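Local structure of aminopeptidase-like protein (Chaetomium thermophilum, 5JM6) at residues Gln77-Ala82 against Lys102-Arg107; Ala334-Glu339 against Gln347-Asn352; Ile356-Ile361 against Gln380-Ser385. The protein probably acts as a zinc-dependent aminopeptidase of the M18 family, assembled as a dodecamer and linked to the Cvt pathway of selective autophagy. All coordinates share one frame; numbering follows the deposited sequence.

In the fold
Following the chain from its N terminus, contact 1 closes a short loop: after helix 68-81 the chain forms the small edge strand 85-86 and returns as strand 102-107, which packs against the helix end. Contact 2 comes much later, where strand 330-336 leaves the same mixed sheet and the loop before helix 353-368 returns against it. Contact 3 follows directly, joining helix 353-368 to the short helix just before strand 386-394. The three lie in series, without nesting or crossing, their centres 17 to 20 Å apart. Arg107, at the end of strand 102-107, packs on Asn352 and Ile356 and so brings the three into contact. Residues of all three pack against a neighbouring subunit.

Contact 1 (Gln77-Ala82 against Lys102-Arg107)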
ATOM      1  N   GLN A  77      18.456 -56.945 -13.765  1.00 34.44           N
ATOM      2  CA  GLN A  77      19.233 -57.669 -14.769  1.00 36.08           C
ATOM      3  C   GLN A  77      20.706 -57.792 -14.386  1.00 37.88           C
ATOM      4  O   GLN A  77      21.350 -58.783 -14.716  1.00 41.35           O
ATOM      5  CB  GLN A  77      19.119 -57.003 -16.142  1.00 41.97           C
ATOM      6  CG  GLN A  77      17.720 -56.986 -16.733  1.00 48.78           C
ATOM      7  CD  GLN A  77      17.693 -56.380 -18.123  1.00 55.20           C
ATOM      8  OE1 GLN A  77      18.739 -56.091 -18.706  1.00 58.96           O
ATOM      9  NE2 GLN A  77      16.495 -56.183 -18.662  1.00 58.43           N
ATOM     10  N   LYS A  78      21.248 -56.793 -13.700  1.00 36.66           N
ATOM     11  CA  LYS A  78      22.644 -56.873 -13.290  1.00 34.04           C
ATOM     12  C   LYS A  78      22.804 -57.778 -12.070  1.00 39.18           C
ATOM     13  O   LYS A  78      23.799 -58.490 -11.950  1.00 40.27           O
ATOM     14  CB  LYS A  78      23.213 -55.481 -13.015  1.00 39.10           C
ATOM     15  CG  LYS A  78      23.130 -54.553 -14.218  1.00 37.12           C
ATOM     16  CD  LYS A  78      24.226 -53.504 -14.187  1.00 36.01           C
ATOM     17  CE  LYS A  78      24.792 -53.264 -15.576  1.00 41.17           C
ATOM     18  NZ  LYS A  78      25.909 -52.280 -15.546  1.00 48.01           N
ATOM     19  N   LEU A  79      21.819 -57.765 -11.175  1.00 39.40           N
ATOM     20  CA  LEU A  79      21.845 -58.665 -10.025  1.00 35.33           C
ATOM     21  C   LEU A  79      21.758 -60.121 -10.474  1.00 35.63           C
ATOM     22  O   LEU A  79      22.445 -60.985  -9.932  1.00 33.54           O
ATOM     23  CB  LEU A  79      20.711 -58.345  -9.050  1.00 33.34           C
ATOM     24  CG  LEU A  79      20.840 -57.066  -8.221  1.00 32.10           C
ATOM     25  CD1 LEU A  79      19.559 -56.815  -7.447  1.00 29.37           C
ATOM     26  CD2 LEU A  79      22.035 -57.135  -7.281  1.00 28.79           C
ATOM     27  N   LEU A  80      20.923 -60.391 -11.472  1.00 36.13           N
ATOM     28  CA  LEU A  80      20.774 -61.750 -11.980  1.00 39.20           C
ATOM     29  C   LEU A  80      22.028 -62.211 -12.721  1.00 41.98           C
ATOM     30  O   LEU A  80      22.401 -63.382 -12.651  1.00 45.19           O
ATOM     31  CB  LEU A  80      19.549 -61.855 -12.892  1.00 38.11           C
ATOM     32  CG  LEU A  80      18.191 -61.849 -12.182  1.00 32.47           C
ATOM     33  CD1 LEU A  80      17.060 -61.643 -13.175  1.00 29.90           C
ATOM     34  CD2 LEU A  80      17.986 -63.137 -11.401  1.00 31.45           C
ATOM     35  N   LYS A  81      22.688 -61.292 -13.418  1.00 40.87           N
ATOM     36  CA  LYS A  81      23.898 -61.635 -14.155  1.00 40.23           C
ATOM     37  C   LYS A  81      25.075 -61.866 -13.209  1.00 40.35           C
ATOM     38  O   LYS A  81      26.036 -62.551 -13.560  1.00 40.56           O
ATOM     39  CB  LYS A  81      24.232 -60.544 -15.173  1.00 45.17           C
ATOM     40  CG  LYS A  81      23.310 -60.540 -16.382  1.00 50.44           C
ATOM     41  CD  LYS A  81      23.480 -59.279 -17.213  1.00 55.26           C
ATOM     42  CE  LYS A  81      22.345 -59.129 -18.216  1.00 64.67           C
ATOM     43  NZ  LYS A  81      22.431 -57.849 -18.973  1.00 63.79           N
ATOM     44  N   ALA A  82      24.984 -61.303 -12.007  1.00 40.51           N
ATOM     45  CA  ALA A  82      26.018 -61.471 -10.991  1.00 35.51           C
ATOM     46  C   ALA A  82      25.738 -62.664 -10.076  1.00 43.35           C
ATOM     47  O   ALA A  82      26.503 -62.935  -9.151  1.00 35.27           O
ATOM     48  CB  ALA A  82      26.155 -60.200 -10.167  1.00 36.54           C
ATOM     49  N   LYS A 102      23.402 -64.694  -2.134  1.00 32.23           N
ATOM     50  CA  LYS A 102      23.137 -63.341  -2.617  1.00 33.08           C
ATOM     51  C   LYS A 102      21.721 -63.256  -3.180  1.00 33.06           C
ATOM     52  O   LYS A 102      21.334 -64.061  -4.026  1.00 34.07           O
ATOM     53  CB  LYS A 102      24.173 -62.934  -3.671  1.00 34.37           C
ATOM     54  CG  LYS A 102      25.614 -63.212  -3.245  1.00 36.33           C
ATOM     55  CD  LYS A 102      26.640 -62.765  -4.273  1.00 39.00           C
ATOM     56  CE  LYS A 102      26.461 -63.470  -5.604  1.00 44.24           C
ATOM     57  NZ  LYS A 102      27.612 -63.194  -6.510  1.00 55.08           N
ATOM     58  N   TYR A 103      20.951 -62.280  -2.704  1.00 32.43           N
ATOM     59  CA  TYR A 103      19.519 -62.243  -2.987  1.00 33.37           C
ATOM     60  C   TYR A 103      18.995 -60.842  -3.295  1.00 33.00           C
ATOM     61  O   TYR A 103      19.692 -59.847  -3.086  1.00 32.22           O
ATOM     62  CB  TYR A 103      18.745 -62.832  -1.802  1.00 30.49           C
ATOM     63  CG  TYR A 103      19.282 -64.166  -1.334  1.00 30.46           C
ATOM     64  CD1 TYR A 103      18.880 -65.350  -1.938  1.00 34.39           C
ATOM     65  CD2 TYR A 103      20.202 -64.240  -0.296  1.00 33.49           C
ATOM     66  CE1 TYR A 103      19.375 -66.570  -1.518  1.00 32.04           C
ATOM     67  CE2 TYR A 103      20.703 -65.455   0.131  1.00 33.89           C
ATOM     68  CZ  TYR A 103      20.287 -66.618  -0.483  1.00 35.36           C
ATOM     69  OH  TYR A 103      20.783 -67.829  -0.059  1.00 39.23           O
ATOM     70  N   PHE A 104      17.772 -60.777  -3.813  1.00 31.36           N
ATOM     71  CA  PHE A 104      17.058 -59.511  -3.947  1.00 32.37           C
ATOM     72  C   PHE A 104      15.547 -59.720  -3.947  1.00 35.91           C
ATOM     73  O   PHE A 104      15.060 -60.812  -4.241  1.00 31.32           O
ATOM     74  CB  PHE A 104      17.481 -58.761  -5.216  1.00 31.09           C
ATOM     75  CG  PHE A 104      16.979 -59.376  -6.497  1.00 38.22           C
ATOM     76  CD1 PHE A 104      17.718 -60.347  -7.150  1.00 37.27           C
ATOM     77  CD2 PHE A 104      15.780 -58.962  -7.062  1.00 36.06           C
ATOM     78  CE1 PHE A 104      17.266 -60.907  -8.332  1.00 34.47           C
ATOM     79  CE2 PHE A 104      15.322 -59.520  -8.242  1.00 36.35           C
ATOM     80  CZ  PHE A 104      16.069 -60.489  -8.880  1.00 34.81           C
ATOM     81  N   THR A 105      14.814 -58.662  -3.618  1.00 31.97           N
ATOM     82  CA  THR A 105      13.357 -58.702  -3.632  1.00 37.94           C
ATOM     83  C   THR A 105      12.805 -57.394  -4.198  1.00 34.99           C
ATOM     84  O   THR A 105      13.444 -56.344  -4.121  1.00 35.06           O
ATOM     85  CB  THR A 105      12.794 -58.988  -2.216  1.00 35.72           C
ATOM     86  OG1 THR A 105      13.177 -60.311  -1.825  1.00 40.94           O
ATOM     87  CG2 THR A 105      11.270 -58.900  -2.172  1.00 37.01           C
ATOM     88  N   THR A 106      11.616 -57.492  -4.780  1.00 38.87           N
ATOM     89  CA  THR A 106      10.995 -56.427  -5.541  1.00 33.91           C
ATOM     90  C   THR A 106       9.602 -56.117  -4.999  1.00 40.61           C
ATOM     91  O   THR A 106       8.909 -57.008  -4.508  1.00 45.25           O
ATOM     92  CB  THR A 106      10.923 -56.831  -7.029  1.00 37.71           C
ATOM     93  OG1 THR A 106      12.196 -56.597  -7.642  1.00 46.23           O
ATOM     94  CG2 THR A 106       9.844 -56.069  -7.784  1.00 38.16           C
ATOM     95  N   ARG A 107       9.211 -54.848  -5.057  1.00 35.90           N
ATOM     96  CA  ARG A 107       7.849 -54.454  -4.739  1.00 33.82           C
ATOM     97  C   ARG A 107       7.347 -53.462  -5.789  1.00 39.38           C
ATOM     98  O   ARG A 107       7.960 -52.415  -6.004  1.00 38.14           O
ATOM     99  CB  ARG A 107       7.775 -53.858  -3.332  1.00 38.44           C
ATOM    100  CG  ARG A 107       6.370 -53.763  -2.767  1.00 38.88           C
ATOM    101  CD  ARG A 107       6.381 -53.317  -1.312  1.00 36.35           C
ATOM    102  NE  ARG A 107       6.666 -54.418  -0.396  1.00 40.29           N
ATOM    103  CZ  ARG A 107       6.492 -54.359   0.922  1.00 37.43           C
ATOM    104  NH1 ARG A 107       6.031 -53.252   1.484  1.00 36.51           N
ATOM    105  NH2 ARG A 107       6.779 -55.411   1.677  1.00 33.59           N
TER
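The torsions of Phe104 and Leu79 set up this contact from its two sides. With chi1 at 72°, the ring of Phe104 sits between its own backbone N and carbonyl carbon and rises from strand 102-107 toward the helix; Leu79, whose CG lies beside its backbone N (chi1 -72°), extends one methyl back toward the strand. Leu79 CD1 comes to 3.6 Å from Phe104 CB and 3.8 Å from Phe104 CG, so the leucine packs at the root of the aromatic side chain. Leu80, one residue further along the helix, takes the far end instead: its CD2 meets the ring at the edge, in the ring plane, 3.9 Å from Phe104 CE1. Two consecutive helix residues thus divide one phenylalanine between them, the buried Leu79 at its base and the more exposed Leu80 at its outer rim.

A polar bond closes the flank of this apolar group. Lys102, two residues before Phe104 and on the same side of the strand, bends at chi3 (-60°) and brings NZ to 2.9 Å from Ala82 O, nearly in line with the carbonyl bond. Ala82 lies just past the last helical residue, where a positive charge would be expected to suit the helix dipole.

Around this pair, Leu79 also touches Ile112 and Ala114 of strand 111-117 and Phe315 and Leu319 of helix 305-320. Backbone bonds from Lys102 and Phe104 to Val85 fasten strand 102-107 to the short strand that follows the helix. In fold terms this is a helix laid on the face of a mixed beta sheet near its edge, with alternate strand residues facing it, as expected of the layered alpha/beta architecture of the zinc exopeptidases.

Contact 2 (Ala334-Glu339 against Gln347-Asn352); sequences ALFDDE and QGARGN
Asp337, just beyond the end of strand 330-336, and Gly348, which opens a type I turn reaching to Gly351, lie with their CA atoms 5.3 Å apart, and the backbones are linked by a weak hydrogen bond from Asp337 N to Gln347 O (3.4 Å) and by a CA-H...O contact of Gly348 CA with Asp337 O. The ring of Phe336 lies against the turn. Ala349 CA stands over one face of this ring, 4.0 Å from the centroid and only 14° off the normal, a CH-pi contact, while Ala349 CB reaches Phe336 CD2 at the same distance. At the edge of that ring, in its plane, lies Gln347 O, 3.5 Å from Phe336 CD1; this carbonyl also accepts a hydrogen bond from Ser111 OG, which makes it a junction of three parts of the chain. The Gln347 side chain, bent at chi2 (91°), slants across Asp338, with Gln347 OE1 3.9 Å from Asp338 OD2 and the amide and carboxylate planes 65° apart. Next in the chain, Glu339 is a zinc ligand in a structure of this protein, though without that metal in this chain. Strand 330-336 runs between strands 111-117 and 127-133, and the turn leads directly into helix 353-368, whose Phe353 and Leu354 also pack against Phe336.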
ATOM      1  N   ALA A 334      18.906 -50.843  -0.147  1.00 27.18           N
ATOM      2  CA  ALA A 334      17.469 -50.691  -0.330  1.00 26.43           C
ATOM      3  C   ALA A 334      17.164 -49.450  -1.157  1.00 31.38           C
ATOM      4  O   ALA A 334      17.450 -48.330  -0.737  1.00 34.89           O
ATOM      5  CB  ALA A 334      16.767 -50.618   1.019  1.00 25.23           C
ATOM      6  N   LEU A 335      16.591 -49.655  -2.338  1.00 28.63           N
ATOM      7  CA  LEU A 335      16.210 -48.545  -3.201  1.00 31.08           C
ATOM      8  C   LEU A 335      14.693 -48.411  -3.229  1.00 33.90           C
ATOM      9  O   LEU A 335      13.986 -49.334  -3.634  1.00 36.32           O
ATOM     10  CB  LEU A 335      16.764 -48.740  -4.614  1.00 28.65           C
ATOM     11  CG  LEU A 335      18.282 -48.922  -4.705  1.00 24.05           C
ATOM     12  CD1 LEU A 335      18.739 -49.005  -6.153  1.00 23.85           C
ATOM     13  CD2 LEU A 335      19.003 -47.802  -3.972  1.00 29.37           C
ATOM     14  N   PHE A 336      14.206 -47.240  -2.832  1.00 35.91           N
ATOM     15  CA  PHE A 336      12.781 -47.022  -2.615  1.00 36.87           C
ATOM     16  C   PHE A 336      12.194 -46.081  -3.649  1.00 38.19           C
ATOM     17  O   PHE A 336      12.903 -45.329  -4.313  1.00 38.33           O
ATOM     18  CB  PHE A 336      12.507 -46.442  -1.224  1.00 39.35           C
ATOM     19  CG  PHE A 336      12.940 -47.321  -0.096  1.00 38.21           C
ATOM     20  CD1 PHE A 336      12.136 -48.358   0.344  1.00 42.00           C
ATOM     21  CD2 PHE A 336      14.146 -47.096   0.542  1.00 35.00           C
ATOM     22  CE1 PHE A 336      12.536 -49.165   1.390  1.00 44.27           C
ATOM     23  CE2 PHE A 336      14.551 -47.896   1.588  1.00 38.62           C
ATOM     24  CZ  PHE A 336      13.745 -48.932   2.013  1.00 41.28           C
ATOM     25  N   ASP A 337      10.879 -46.161  -3.787  1.00 44.34           N
ATOM     26  CA  ASP A 337      10.114 -45.275  -4.644  1.00 46.52           C
ATOM     27  C   ASP A 337       9.393 -44.245  -3.772  1.00 52.16           C
ATOM     28  O   ASP A 337       9.156 -44.493  -2.587  1.00 50.72           O
ATOM     29  CB  ASP A 337       9.121 -46.078  -5.490  1.00 46.37           C
ATOM     30  CG  ASP A 337       8.335 -45.216  -6.461  1.00 57.88           C
ATOM     31  OD1 ASP A 337       8.678 -44.028  -6.636  1.00 53.86           O
ATOM     32  OD2 ASP A 337       7.370 -45.736  -7.058  1.00 60.69           O
ATOM     33  N   ASP A 338       9.112 -43.080  -4.355  1.00 57.12           N
ATOM     34  CA  ASP A 338       8.262 -42.040  -3.754  1.00 61.70           C
ATOM     35  C   ASP A 338       8.811 -41.258  -2.556  1.00 64.03           C
ATOM     36  O   ASP A 338       8.069 -40.994  -1.615  1.00 64.59           O
ATOM     37  CB  ASP A 338       6.926 -42.658  -3.313  1.00 61.28           C
ATOM     38  CG  ASP A 338       6.199 -43.353  -4.440  1.00 62.57           C
ATOM     39  OD1 ASP A 338       6.243 -42.857  -5.581  1.00 68.32           O
ATOM     40  OD2 ASP A 338       5.589 -44.408  -4.183  1.00 64.96           O
ATOM     41  N   GLU A 339      10.086 -40.879  -2.576  1.00 63.14           N
ATOM     42  CA  GLU A 339      10.640 -40.089  -1.471  1.00 65.08           C
ATOM     43  C   GLU A 339      10.296 -38.606  -1.579  1.00 73.66           C
ATOM     44  O   GLU A 339      10.225 -37.892  -0.575  1.00 70.69           O
ATOM     45  CB  GLU A 339      12.156 -40.268  -1.393  1.00 58.13           C
ATOM     46  CG  GLU A 339      12.856 -39.447  -0.313  1.00 64.62           C
ATOM     47  CD  GLU A 339      13.292 -38.076  -0.806  1.00 73.94           C
ATOM     48  OE1 GLU A 339      13.308 -37.124   0.002  1.00 71.39           O
ATOM     49  OE2 GLU A 339      13.616 -37.950  -2.005  1.00 77.65           O
ATOM     50  N   GLN A 347       5.645 -48.964  -1.335  1.00 55.34           N
ATOM     51  CA  GLN A 347       7.046 -49.060  -1.739  1.00 55.50           C
ATOM     52  C   GLN A 347       7.941 -47.961  -1.149  1.00 55.12           C
ATOM     53  O   GLN A 347       9.139 -47.914  -1.435  1.00 50.36           O
ATOM     54  CB  GLN A 347       7.141 -49.042  -3.265  1.00 56.34           C
ATOM     55  CG  GLN A 347       6.170 -49.993  -3.946  1.00 51.82           C
ATOM     56  CD  GLN A 347       4.840 -49.336  -4.276  1.00 60.87           C
ATOM     57  OE1 GLN A 347       4.789 -48.160  -4.633  1.00 69.21           O
ATOM     58  NE2 GLN A 347       3.756 -50.095  -4.151  1.00 59.61           N
ATOM     59  N   GLY A 348       7.365 -47.080  -0.335  1.00 53.35           N
ATOM     60  CA  GLY A 348       8.107 -45.976   0.256  1.00 57.04           C
ATOM     61  C   GLY A 348       8.984 -46.370   1.434  1.00 57.50           C
ATOM     62  O   GLY A 348       8.909 -47.499   1.920  1.00 64.77           O
ATOM     63  N   ALA A 349       9.804 -45.433   1.906  1.00 57.01           N
ATOM     64  CA  ALA A 349      10.829 -45.727   2.911  1.00 50.05           C
ATOM     65  C   ALA A 349      10.298 -45.837   4.342  1.00 57.48           C
ATOM     66  O   ALA A 349      10.860 -46.554   5.157  1.00 56.47           O
ATOM     67  CB  ALA A 349      11.929 -44.678   2.850  1.00 46.29           C
ATOM     68  N   ARG A 350       9.229 -45.126   4.666  1.00 63.88           N
ATOM     69  CA  ARG A 350       8.606 -45.302   5.975  1.00 62.66           C
ATOM     70  C   ARG A 350       7.479 -46.348   5.890  1.00 61.29           C
ATOM     71  O   ARG A 350       6.580 -46.381   6.729  1.00 66.34           O
ATOM     72  CB  ARG A 350       8.165 -43.955   6.577  1.00 65.93           C
ATOM     73  CG  ARG A 350       7.600 -42.951   5.613  1.00 69.11           C
ATOM     74  CD  ARG A 350       7.523 -41.542   6.191  1.00 78.80           C
ATOM     75  NE  ARG A 350       7.058 -41.503   7.574  1.00 85.88           N
ATOM     76  CZ  ARG A 350       6.330 -40.514   8.077  1.00 78.94           C
ATOM     77  NH1 ARG A 350       5.940 -39.523   7.293  1.00 66.34           N
ATOM     78  NH2 ARG A 350       5.952 -40.538   9.347  1.00 73.23           N
ATOM     79  N   GLY A 351       7.489 -47.135   4.812  1.00 58.13           N
ATOM     80  CA  GLY A 351       6.654 -48.324   4.707  1.00 52.30           C
ATOM     81  C   GLY A 351       7.286 -49.639   5.170  1.00 51.27           C
ATOM     82  O   GLY A 351       8.476 -49.703   5.482  1.00 52.88           O
ATOM     83  N   ASN A 352       6.465 -50.688   5.185  1.00 52.44           N
ATOM     84  CA  ASN A 352       6.816 -52.038   5.648  1.00 41.41           C
ATOM     85  C   ASN A 352       8.073 -52.650   5.032  1.00 39.21           C
ATOM     86  O   ASN A 352       8.735 -53.481   5.657  1.00 37.71           O
ATOM     87  CB  ASN A 352       5.634 -52.976   5.357  1.00 38.73           C
ATOM     88  CG  ASN A 352       5.453 -54.059   6.405  1.00 52.82           C
ATOM     89  OD1 ASN A 352       6.221 -54.161   7.361  1.00 69.83           O
ATOM     90  ND2 ASN A 352       4.419 -54.876   6.229  1.00 48.84           N
TER

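Contact 3 (Ile356-Ile361 against Gln380-Ser385); sequences ITIERI and QTYARS
Ile358 meets Tyr382 through a single methyl: CG2 lies 4.1 Å from Tyr382 CE1 and as far from Tyr382 OH, touching the phenol near its hydroxyl end. That methyl is the branch standing anti to the backbone N, CG1 taking the place beside it (chi1 -68°). Glu359 adds only the looser approach of its CG to Tyr382 OH, 4.5 Å away. No hydrogen bond joins the two segments, and the contact is a small apolar one.

In the next shell, Thr381 O secures the turn that carries the tyrosine. It accepts Ser385 OG (2.8 Å), which sits above the carbonyl plane, and Arg384 N from the opposite face. Ser385 OG is also bonded to Ile127 N, tying this turn to the sheet. Met470 touches both Ile358 and Tyr382, and Asn352 of a neighbouring subunit packs on the tyrosine.

Ile358 rests on Ile127 and Met129 of strand 127-133, over which helix 353-368 passes on its way from strand 330-336 to the parallel strand 386-394. The contact therefore belongs to a beta-alpha-beta crossover, joining its helix to the short helical turn that leads into the second strand.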
ATOM      1  N   ILE A 356      10.149 -55.581   7.218  1.00 30.41           N
ATOM      2  CA  ILE A 356       9.573 -56.920   7.126  1.00 27.77           C
ATOM      3  C   ILE A 356      10.504 -57.859   6.354  1.00 33.64           C
ATOM      4  O   ILE A 356      10.580 -59.050   6.656  1.00 31.26           O
ATOM      5  CB  ILE A 356       8.161 -56.906   6.477  1.00 29.59           C
ATOM      6  CG1 ILE A 356       7.478 -58.263   6.665  1.00 31.91           C
ATOM      7  CG2 ILE A 356       8.223 -56.533   5.002  1.00 30.52           C
ATOM      8  CD1 ILE A 356       5.990 -58.240   6.407  1.00 28.29           C
ATOM      9  N   THR A 357      11.232 -57.317   5.382  1.00 33.74           N
ATOM     10  CA  THR A 357      12.199 -58.105   4.630  1.00 31.70           C
ATOM     11  C   THR A 357      13.326 -58.575   5.541  1.00 32.21           C
ATOM     12  O   THR A 357      13.730 -59.735   5.492  1.00 29.12           O
ATOM     13  CB  THR A 357      12.786 -57.309   3.452  1.00 27.85           C
ATOM     14  OG1 THR A 357      11.767 -57.096   2.470  1.00 34.05           O
ATOM     15  CG2 THR A 357      13.947 -58.063   2.817  1.00 21.96           C
ATOM     16  N   ILE A 358      13.820 -57.670   6.379  1.00 29.16           N
ATOM     17  CA  ILE A 358      14.883 -58.006   7.316  1.00 26.67           C
ATOM     18  C   ILE A 358      14.416 -59.070   8.305  1.00 28.30           C
ATOM     19  O   ILE A 358      15.138 -60.030   8.576  1.00 28.75           O
ATOM     20  CB  ILE A 358      15.383 -56.756   8.068  1.00 28.71           C
ATOM     21  CG1 ILE A 358      16.102 -55.830   7.083  1.00 29.00           C
ATOM     22  CG2 ILE A 358      16.293 -57.141   9.225  1.00 23.09           C
ATOM     23  CD1 ILE A 358      17.183 -54.983   7.687  1.00 30.65           C
ATOM     24  N   GLU A 359      13.201 -58.915   8.823  1.00 28.19           N
ATOM     25  CA  GLU A 359      12.658 -59.892   9.762  1.00 30.60           C
ATOM     26  C   GLU A 359      12.548 -61.266   9.109  1.00 31.27           C
ATOM     27  O   GLU A 359      12.899 -62.278   9.715  1.00 32.74           O
ATOM     28  CB  GLU A 359      11.296 -59.435  10.292  1.00 28.97           C
ATOM     29  CG  GLU A 359      11.361 -58.145  11.099  1.00 33.53           C
ATOM     30  CD  GLU A 359      10.025 -57.751  11.700  1.00 39.44           C
ATOM     31  OE1 GLU A 359       9.116 -58.606  11.755  1.00 40.30           O
ATOM     32  OE2 GLU A 359       9.885 -56.583  12.121  1.00 42.79           O
ATOM     33  N   ARG A 360      12.076 -61.293   7.866  1.00 30.27           N
ATOM     34  CA  ARG A 360      11.982 -62.537   7.111  1.00 29.22           C
ATOM     35  C   ARG A 360      13.328 -63.234   6.960  1.00 32.32           C
ATOM     36  O   ARG A 360      13.429 -64.449   7.136  1.00 33.90           O
ATOM     37  CB  ARG A 360      11.406 -62.277   5.727  1.00 31.93           C
ATOM     38  CG  ARG A 360       9.911 -62.155   5.651  1.00 27.54           C
ATOM     39  CD  ARG A 360       9.481 -62.953   4.450  1.00 32.27           C
ATOM     40  NE  ARG A 360       8.447 -62.312   3.654  1.00 33.21           N
ATOM     41  CZ  ARG A 360       7.865 -62.893   2.612  1.00 36.71           C
ATOM     42  NH1 ARG A 360       8.219 -64.124   2.266  1.00 35.54           N
ATOM     43  NH2 ARG A 360       6.933 -62.254   1.921  1.00 36.52           N
ATOM     44  N   ILE A 361      14.354 -62.462   6.611  1.00 29.56           N
ATOM     45  CA  ILE A 361      15.698 -63.005   6.462  1.00 25.74           C
ATOM     46  C   ILE A 361      16.164 -63.619   7.772  1.00 30.76           C
ATOM     47  O   ILE A 361      16.642 -64.753   7.807  1.00 32.66           O
ATOM     48  CB  ILE A 361      16.709 -61.928   6.026  1.00 27.82           C
ATOM     49  CG1 ILE A 361      16.288 -61.295   4.699  1.00 29.16           C
ATOM     50  CG2 ILE A 361      18.100 -62.526   5.901  1.00 28.37           C
ATOM     51  CD1 ILE A 361      17.038 -60.019   4.377  1.00 23.31           C
ATOM     52  N   GLN A 380      18.976 -57.322  18.725  1.00 37.20           N
ATOM     53  CA  GLN A 380      20.388 -57.620  18.891  1.00 36.37           C
ATOM     54  C   GLN A 380      20.992 -57.382  17.521  1.00 36.93           C
ATOM     55  O   GLN A 380      22.076 -56.816  17.389  1.00 34.37           O
ATOM     56  CB  GLN A 380      20.637 -59.053  19.364  1.00 38.76           C
ATOM     57  CG  GLN A 380      20.229 -59.328  20.797  1.00 38.95           C
ATOM     58  CD  GLN A 380      20.662 -60.706  21.263  1.00 45.95           C
ATOM     59  OE1 GLN A 380      21.849 -61.029  21.260  1.00 47.58           O
ATOM     60  NE2 GLN A 380      19.696 -61.531  21.657  1.00 52.31           N
ATOM     61  N   THR A 381      20.255 -57.807  16.499  1.00 36.02           N
ATOM     62  CA  THR A 381      20.634 -57.557  15.118  1.00 34.47           C
ATOM     63  C   THR A 381      20.682 -56.059  14.839  1.00 33.46           C
ATOM     64  O   THR A 381      21.687 -55.546  14.348  1.00 29.54           O
ATOM     65  CB  THR A 381      19.658 -58.226  14.132  1.00 34.15           C
ATOM     66  OG1 THR A 381      19.611 -59.635  14.381  1.00 34.69           O
ATOM     67  CG2 THR A 381      20.103 -57.985  12.701  1.00 31.54           C
ATOM     68  N   TYR A 382      19.598 -55.360  15.161  1.00 28.16           N
ATOM     69  CA  TYR A 382      19.527 -53.926  14.915  1.00 33.39           C
ATOM     70  C   TYR A 382      20.626 -53.175  15.674  1.00 39.34           C
ATOM     71  O   TYR A 382      21.209 -52.228  15.146  1.00 36.45           O
ATOM     72  CB  TYR A 382      18.141 -53.387  15.292  1.00 33.64           C
ATOM     73  CG  TYR A 382      17.050 -53.722  14.288  1.00 34.25           C
ATOM     74  CD1 TYR A 382      17.343 -53.884  12.940  1.00 33.54           C
ATOM     75  CD2 TYR A 382      15.727 -53.874  14.690  1.00 28.55           C
ATOM     76  CE1 TYR A 382      16.353 -54.188  12.022  1.00 28.12           C
ATOM     77  CE2 TYR A 382      14.729 -54.175  13.777  1.00 26.60           C
ATOM     78  CZ  TYR A 382      15.049 -54.330  12.444  1.00 29.98           C
ATOM     79  OH  TYR A 382      14.064 -54.631  11.530  1.00 37.25           O
ATOM     80  N   ALA A 383      20.931 -53.616  16.892  1.00 33.56           N
ATOM     81  CA  ALA A 383      21.948 -52.954  17.709  1.00 29.10           C
ATOM     82  C   ALA A 383      23.357 -53.112  17.138  1.00 32.83           C
ATOM     83  O   ALA A 383      24.254 -52.339  17.468  1.00 36.92           O
ATOM     84  CB  ALA A 383      21.906 -53.479  19.136  1.00 29.87           C
ATOM     85  N   ARG A 384      23.558 -54.129  16.308  1.00 30.39           N
ATOM     86  CA  ARG A 384      24.851 -54.336  15.663  1.00 31.13           C
ATOM     87  C   ARG A 384      24.879 -53.759  14.251  1.00 30.39           C
ATOM     88  O   ARG A 384      25.843 -53.958  13.511  1.00 31.22           O
ATOM     89  CB  ARG A 384      25.207 -55.823  15.643  1.00 32.05           C
ATOM     90  CG  ARG A 384      25.275 -56.438  17.031  1.00 33.04           C
ATOM     91  CD  ARG A 384      25.918 -57.813  17.021  1.00 42.74           C
ATOM     92  NE  ARG A 384      25.192 -58.743  17.883  1.00 48.71           N
ATOM     93  CZ  ARG A 384      25.536 -59.038  19.132  1.00 42.21           C
ATOM     94  NH1 ARG A 384      26.610 -58.485  19.680  1.00 43.67           N
ATOM     95  NH2 ARG A 384      24.806 -59.894  19.834  1.00 41.67           N
ATOM     96  N   SER A 385      23.812 -53.065  13.870  1.00 29.34           N
ATOM     97  CA  SER A 385      23.705 -52.570  12.507  1.00 32.50           C
ATOM     98  C   SER A 385      24.052 -51.092  12.376  1.00 38.35           C
ATOM     99  O   SER A 385      24.270 -50.393  13.367  1.00 36.89           O
ATOM    100  CB  SER A 385      22.288 -52.811  11.981  1.00 35.23           C
ATOM    101  OG  SER A 385      22.004 -54.197  11.917  1.00 33.58           O
TER